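PDB 7BOB: endo-beta-mannanase from Opitutaceae bacterium TAV5, which probably removes mannose units from the chain ends of beta-1,4-linked manno-oligosaccharides, as an exo-acting glycoside hydrolase of family 5 that assembles as a homotrimer. Local coordinates for residues S44-M49 against D86-R91; Y510-F515 against A560-Q565. All coordinates share one frame; numbering follows the deposited sequence.

Contact 1. Residues S44-M49 against D86-R91; sequences SDLDLM and DACGER
Leu46 lays its forked tip over Ala87 and Cys88 of an outer helix of a (beta/alpha)8 barrel, the catalytic fold of family 5 glycoside hydrolases. Helices 39-51 and 75-89 flank strand 56-62 in the barrel wall, and this contact joins them side by side. The leucine side chain leaves its helix beside the backbone N (chi1 -62°), and chi2 is anti, which carries CD1 forward onto Ala87 CB and the sulfur of Cys88, while CD2 branches off and touches the same SG. CD1 of Leu46 stands 3.9 Å from Ala87 CB, and CD2 of Leu46 lies 3.9 Å from Cys88 SG. Inward of this apolar patch, Cys88 and Met49 both rest on Val57 of strand 56-62, which continues the packing into the barrel wall.

Arg91, just beyond helix 75-89, covers the outer side. Its aliphatic part is extended from CG to NE and crosses the root of Leu46, with Arg91 CD 3.8 Å from Leu46 CB. Two bonds then fix the rotation of the guanidinium. On one side Arg91 NH1 turns back to Ala87 O, 3.0 Å away and almost straight at 167°, using a lone pair in the carbonyl plane. On the other, NE forms a salt bridge with Asp47, whose carboxylate swings across from the neighbouring helix. Both acceptors lie close to the guanidinium plane, but the NH1 bond is nearly straight and the NE bond is bent. The carboxylate is less well aligned: Arg91 NE reaches Asp47 OD1 at 2.7 Å from above the carboxylate plane, 40° out of it.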
loop_
_atom_site.group_PDB
_atom_site.type_symbol
_atom_site.label_atom_id
_atom_site.label_comp_id
_atom_site.label_asym_id
_atom_site.label_seq_id
_atom_site.Cartn_x
_atom_site.Cartn_y
_atom_site.Cartn_z
ATOM N N SER A 44 -13.182 13.907 -46.152
ATOM C CA SER A 44 -14.536 14.367 -45.893
ATOM C C SER A 44 -14.673 14.874 -44.458
ATOM O O SER A 44 -15.408 15.842 -44.209
ATOM C CB SER A 44 -15.532 13.246 -46.182
ATOM O OG SER A 44 -16.801 13.562 -45.644
ATOM N N ASP A 45 -13.940 14.266 -43.511
ATOM C CA ASP A 45 -13.975 14.762 -42.129
ATOM C C ASP A 45 -13.244 16.097 -42.004
ATOM O O ASP A 45 -13.667 16.975 -41.243
ATOM C CB ASP A 45 -13.362 13.728 -41.167
ATOM C CG ASP A 45 -14.296 12.564 -40.876
ATOM O OD1 ASP A 45 -15.534 12.704 -41.019
ATOM O OD2 ASP A 45 -13.782 11.487 -40.508
ATOM N N LEU A 46 -12.123 16.258 -42.712
ATOM C CA LEU A 46 -11.439 17.542 -42.673
ATOM C C LEU A 46 -12.323 18.638 -43.259
ATOM O O LEU A 46 -12.391 19.743 -42.707
ATOM C CB LEU A 46 -10.107 17.457 -43.408
ATOM C CG LEU A 46 -9.063 16.486 -42.869
ATOM C CD1 LEU A 46 -7.882 16.518 -43.817
ATOM C CD2 LEU A 46 -8.613 16.913 -41.509
ATOM N N ASP A 47 -13.042 18.335 -44.348
ATOM C CA ASP A 47 -14.021 19.283 -44.888
ATOM C C ASP A 47 -15.051 19.654 -43.831
ATOM O O ASP A 47 -15.382 20.829 -43.648
ATOM C CB ASP A 47 -14.735 18.694 -46.106
ATOM C CG ASP A 47 -13.892 18.734 -47.368
ATOM O OD1 ASP A 47 -12.906 19.499 -47.425
ATOM O OD2 ASP A 47 -14.222 17.976 -48.306
ATOM N N LEU A 48 -15.564 18.654 -43.106
ATOM C CA LEU A 48 -16.563 18.952 -42.087
ATOM C C LEU A 48 -15.983 19.862 -41.012
ATOM O O LEU A 48 -16.651 20.796 -40.548
ATOM C CB LEU A 48 -17.106 17.659 -41.489
ATOM C CG LEU A 48 -18.264 17.925 -40.528
ATOM C CD1 LEU A 48 -19.342 18.829 -41.160
ATOM C CD2 LEU A 48 -18.842 16.595 -40.043
ATOM N N MET A 49 -14.726 19.629 -40.627
ATOM C CA MET A 49 -14.094 20.493 -39.631
ATOM C C MET A 49 -14.013 21.921 -40.143
ATOM O O MET A 49 -14.451 22.857 -39.468
ATOM C CB MET A 49 -12.694 19.982 -39.280
ATOM C CG MET A 49 -12.635 18.594 -38.610
ATOM S SD MET A 49 -10.914 18.099 -38.505
ATOM C CE MET A 49 -11.030 16.516 -37.642
ATOM N N ASP A 86 -0.865 17.883 -46.222
ATOM C CA ASP A 86 -1.289 18.620 -47.406
ATOM C C ASP A 86 -2.790 18.880 -47.390
ATOM O O ASP A 86 -3.243 20.015 -47.572
ATOM C CB ASP A 86 -0.883 17.811 -48.634
ATOM C CG ASP A 86 -0.751 18.644 -49.858
ATOM O OD1 ASP A 86 0.316 19.280 -50.019
ATOM O OD2 ASP A 86 -1.712 18.642 -50.659
ATOM N N ALA A 87 -3.582 17.837 -47.131
ATOM C CA ALA A 87 -5.032 18.000 -47.160
ATOM C C ALA A 87 -5.526 18.978 -46.090
ATOM O O ALA A 87 -6.501 19.702 -46.336
ATOM C CB ALA A 87 -5.698 16.641 -46.997
ATOM N N CYS A 88 -4.895 19.004 -44.895
ATOM C CA CYS A 88 -5.284 19.983 -43.873
ATOM C C CYS A 88 -4.937 21.402 -44.294
ATOM O O CYS A 88 -5.722 22.328 -44.066
ATOM C CB CYS A 88 -4.614 19.714 -42.524
ATOM S SG CYS A 88 -4.937 18.113 -41.772
ATOM N N GLY A 89 -3.735 21.587 -44.835
ATOM C CA GLY A 89 -3.352 22.891 -45.340
ATOM C C GLY A 89 -4.349 23.466 -46.328
ATOM O O GLY A 89 -4.809 24.600 -46.173
ATOM N N GLU A 90 -4.729 22.678 -47.331
ATOM C CA GLU A 90 -5.660 23.179 -48.340
ATOM C C GLU A 90 -7.049 23.444 -47.791
ATOM O O GLU A 90 -7.890 23.984 -48.522
ATOM C CB GLU A 90 -5.808 22.201 -49.510
ATOM C CG GLU A 90 -4.526 21.611 -50.022
ATOM C CD GLU A 90 -4.742 20.860 -51.336
ATOM O OE1 GLU A 90 -5.929 20.539 -51.627
ATOM O OE2 GLU A 90 -3.737 20.604 -52.073
ATOM N N ARG A 91 -7.338 23.040 -46.558
ATOM C CA ARG A 91 -8.658 23.277 -45.996
ATOM C C ARG A 91 -8.615 24.231 -44.819
ATOM O O ARG A 91 -9.600 24.323 -44.080
ATOM C CB ARG A 91 -9.311 21.958 -45.589
ATOM C CG ARG A 91 -9.646 21.124 -46.785
ATOM C CD ARG A 91 -9.766 19.625 -46.491
ATOM N NE ARG A 91 -10.284 19.050 -47.717
ATOM C CZ ARG A 91 -9.522 18.648 -48.737
ATOM N NH1 ARG A 91 -8.197 18.676 -48.641
ATOM N NH2 ARG A 91 -10.097 18.212 -49.851
#

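Contact 2. Residues Y510-F515 against A560-Q565; sequences YEFTCF and ASFLSQ
Ser561 OG is gripped twice: it bonds to Asp557 O, one turn earlier in the chain, and accepts the backbone N-H of Cys514 at 3.3 Å between Cys514 N and Ser561 OG, a long bond bent to 153°. With OG beside its own backbone N, the serine sits at the edge of the Phe512 ring, its CB in the ring plane. The arrangement is helix 560-564 laid nearly at right angles (100°) to strand 510-512 in the C-terminal domain.

Past the serine, the Phe512 and Phe562 side chains run side by side. Their planes are 30° apart but slid so far that they barely overlap, touching at 3.8 Å between Phe512 CE1 and Phe562 CE1. Trp579 meets Phe512 edge-to-face, and Trp576 stacks on Phe562, so helix 569-583 completes the aromatic cluster. On the other flank Cys514 CB meets Ala560 CB at 3.8 Å.

Near the helix end Ser564 OG donates to Ser561 O at 2.7 Å, on a lone pair in the carbonyl plane. The Ser561 hydroxyl and the Cys514 N-H thus lie between two apolar patches, implying that their bond fixes the loop just after the strand on the helix while the rings add apolar packing on one flank.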
loop_
_atom_site.group_PDB
_atom_site.type_symbol
_atom_site.label_atom_id
_atom_site.label_comp_id
_atom_site.label_asym_id
_atom_site.label_seq_id
_atom_site.Cartn_x
_atom_site.Cartn_y
_atom_site.Cartn_z
ATOM N N TYR A 510 -19.689 24.759 13.546
ATOM C CA TYR A 510 -18.667 24.078 12.764
ATOM C C TYR A 510 -17.975 23.039 13.625
ATOM O O TYR A 510 -17.787 23.236 14.830
ATOM C CB TYR A 510 -17.623 25.052 12.240
ATOM C CG TYR A 510 -18.139 25.911 11.136
ATOM C CD1 TYR A 510 -18.094 25.472 9.815
ATOM C CD2 TYR A 510 -18.699 27.161 11.409
ATOM C CE1 TYR A 510 -18.578 26.275 8.776
ATOM C CE2 TYR A 510 -19.183 27.969 10.382
ATOM C CZ TYR A 510 -19.119 27.519 9.071
ATOM O OH TYR A 510 -19.603 28.299 8.054
ATOM N N GLU A 511 -17.590 21.933 13.002
ATOM C CA GLU A 511 -16.814 20.902 13.677
ATOM C C GLU A 511 -15.682 20.469 12.763
ATOM O O GLU A 511 -15.929 20.043 11.632
ATOM C CB GLU A 511 -17.685 19.705 14.056
ATOM C CG GLU A 511 -16.909 18.585 14.692
ATOM C CD GLU A 511 -17.771 17.374 14.925
ATOM O OE1 GLU A 511 -18.773 17.502 15.662
ATOM O OE2 GLU A 511 -17.462 16.305 14.357
ATOM N N PHE A 512 -14.449 20.577 13.256
ATOM C CA PHE A 512 -13.250 20.171 12.533
ATOM C C PHE A 512 -12.683 18.904 13.162
ATOM O O PHE A 512 -12.237 18.930 14.313
ATOM C CB PHE A 512 -12.205 21.284 12.552
ATOM C CG PHE A 512 -12.691 22.561 11.961
ATOM C CD1 PHE A 512 -12.810 22.696 10.591
ATOM C CD2 PHE A 512 -13.067 23.614 12.767
ATOM C CE1 PHE A 512 -13.273 23.876 10.030
ATOM C CE2 PHE A 512 -13.540 24.806 12.201
ATOM C CZ PHE A 512 -13.636 24.930 10.841
ATOM N N THR A 513 -12.667 17.813 12.389
ATOM C CA THR A 513 -12.119 16.542 12.844
ATOM C C THR A 513 -10.695 16.287 12.380
ATOM O O THR A 513 -10.077 15.348 12.874
ATOM C CB THR A 513 -12.997 15.381 12.366
ATOM O OG1 THR A 513 -12.917 15.305 10.931
ATOM C CG2 THR A 513 -14.447 15.584 12.803
ATOM N N CYS A 514 -10.150 17.071 11.456
ATOM C CA CYS A 514 -8.807 16.837 10.931
ATOM C C CYS A 514 -7.873 17.965 11.321
ATOM O O CYS A 514 -8.282 19.134 11.382
ATOM C CB CYS A 514 -8.800 16.701 9.407
ATOM S SG CYS A 514 -9.895 15.444 8.773
ATOM N N PHE A 515 -6.613 17.618 11.529
ATOM C CA PHE A 515 -5.603 18.554 11.976
ATOM C C PHE A 515 -4.327 18.221 11.237
ATOM O O PHE A 515 -4.088 17.062 10.883
ATOM C CB PHE A 515 -5.432 18.483 13.514
ATOM C CG PHE A 515 -6.711 18.784 14.253
ATOM C CD1 PHE A 515 -7.592 17.766 14.579
ATOM C CD2 PHE A 515 -7.070 20.090 14.550
ATOM C CE1 PHE A 515 -8.799 18.042 15.210
ATOM C CE2 PHE A 515 -8.266 20.367 15.188
ATOM C CZ PHE A 515 -9.129 19.333 15.522
ATOM N N ALA A 560 -9.323 19.602 4.807
ATOM C CA ALA A 560 -9.394 18.173 5.074
ATOM C C ALA A 560 -10.656 17.839 5.858
ATOM O O ALA A 560 -11.382 16.896 5.511
ATOM C CB ALA A 560 -8.142 17.701 5.824
ATOM N N SER A 561 -10.932 18.602 6.928
ATOM C CA SER A 561 -12.157 18.390 7.699
ATOM C C SER A 561 -13.390 18.429 6.808
ATOM O O SER A 561 -14.237 17.532 6.864
ATOM C CB SER A 561 -12.285 19.421 8.829
ATOM O OG SER A 561 -11.085 19.606 9.562
ATOM N N PHE A 562 -13.506 19.465 5.989
ATOM C CA PHE A 562 -14.623 19.522 5.055
ATOM C C PHE A 562 -14.642 18.302 4.130
ATOM O O PHE A 562 -15.698 17.689 3.912
ATOM C CB PHE A 562 -14.543 20.805 4.244
ATOM C CG PHE A 562 -14.811 22.058 5.044
ATOM C CD1 PHE A 562 -15.284 21.986 6.354
ATOM C CD2 PHE A 562 -14.625 23.306 4.470
ATOM C CE1 PHE A 562 -15.527 23.120 7.056
ATOM C CE2 PHE A 562 -14.869 24.448 5.173
ATOM C CZ PHE A 562 -15.325 24.359 6.483
ATOM N N LEU A 563 -13.474 17.923 3.591
ATOM C CA LEU A 563 -13.421 16.773 2.693
ATOM C C LEU A 563 -13.782 15.477 3.414
ATOM O O LEU A 563 -14.416 14.608 2.807
ATOM C CB LEU A 563 -12.042 16.665 2.033
ATOM C CG LEU A 563 -11.755 17.677 0.908
ATOM C CD1 LEU A 563 -10.279 17.750 0.604
ATOM C CD2 LEU A 563 -12.543 17.383 -0.350
ATOM N N SER A 564 -13.433 15.339 4.709
ATOM C CA SER A 564 -13.824 14.139 5.454
ATOM C C SER A 564 -15.328 14.025 5.642
ATOM O O SER A 564 -15.818 12.930 5.935
ATOM C CB SER A 564 -13.125 14.088 6.827
ATOM O OG SER A 564 -13.659 15.064 7.719
ATOM N N GLN A 565 -16.078 15.119 5.497
ATOM C CA GLN A 565 -17.533 15.094 5.611
ATOM C C GLN A 565 -18.217 15.170 4.253
ATOM O O GLN A 565 -19.377 15.599 4.155
ATOM C CB GLN A 565 -18.017 16.205 6.553
ATOM C CG GLN A 565 -17.269 16.219 7.924
ATOM C CD GLN A 565 -17.381 14.888 8.697
ATOM O OE1 GLN A 565 -16.374 14.234 9.008
ATOM N NE2 GLN A 565 -18.612 14.483 8.985
#

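Overall arrangement
The two contacts belong to different domains and follow one another in series, contact 1 closing long before contact 2 opens. Their centres are 54 Å apart, their nearest atoms about 37 Å, and they lie on opposite sides of the chain's centre. Contact 1 joins two outer helices, 39-51 and 75-89, around the eight-stranded parallel barrel sheet. Contact 2 sets helix 558-564 against the end of the two-stranded hairpin 501-505/508-512, in the domain built around the mixed sheet. They share no helix, strand or sheet. Each therefore lies within its own domain, and neither is touched by another subunit of the trimer, so both are intrachain packing and not assembly interfaces.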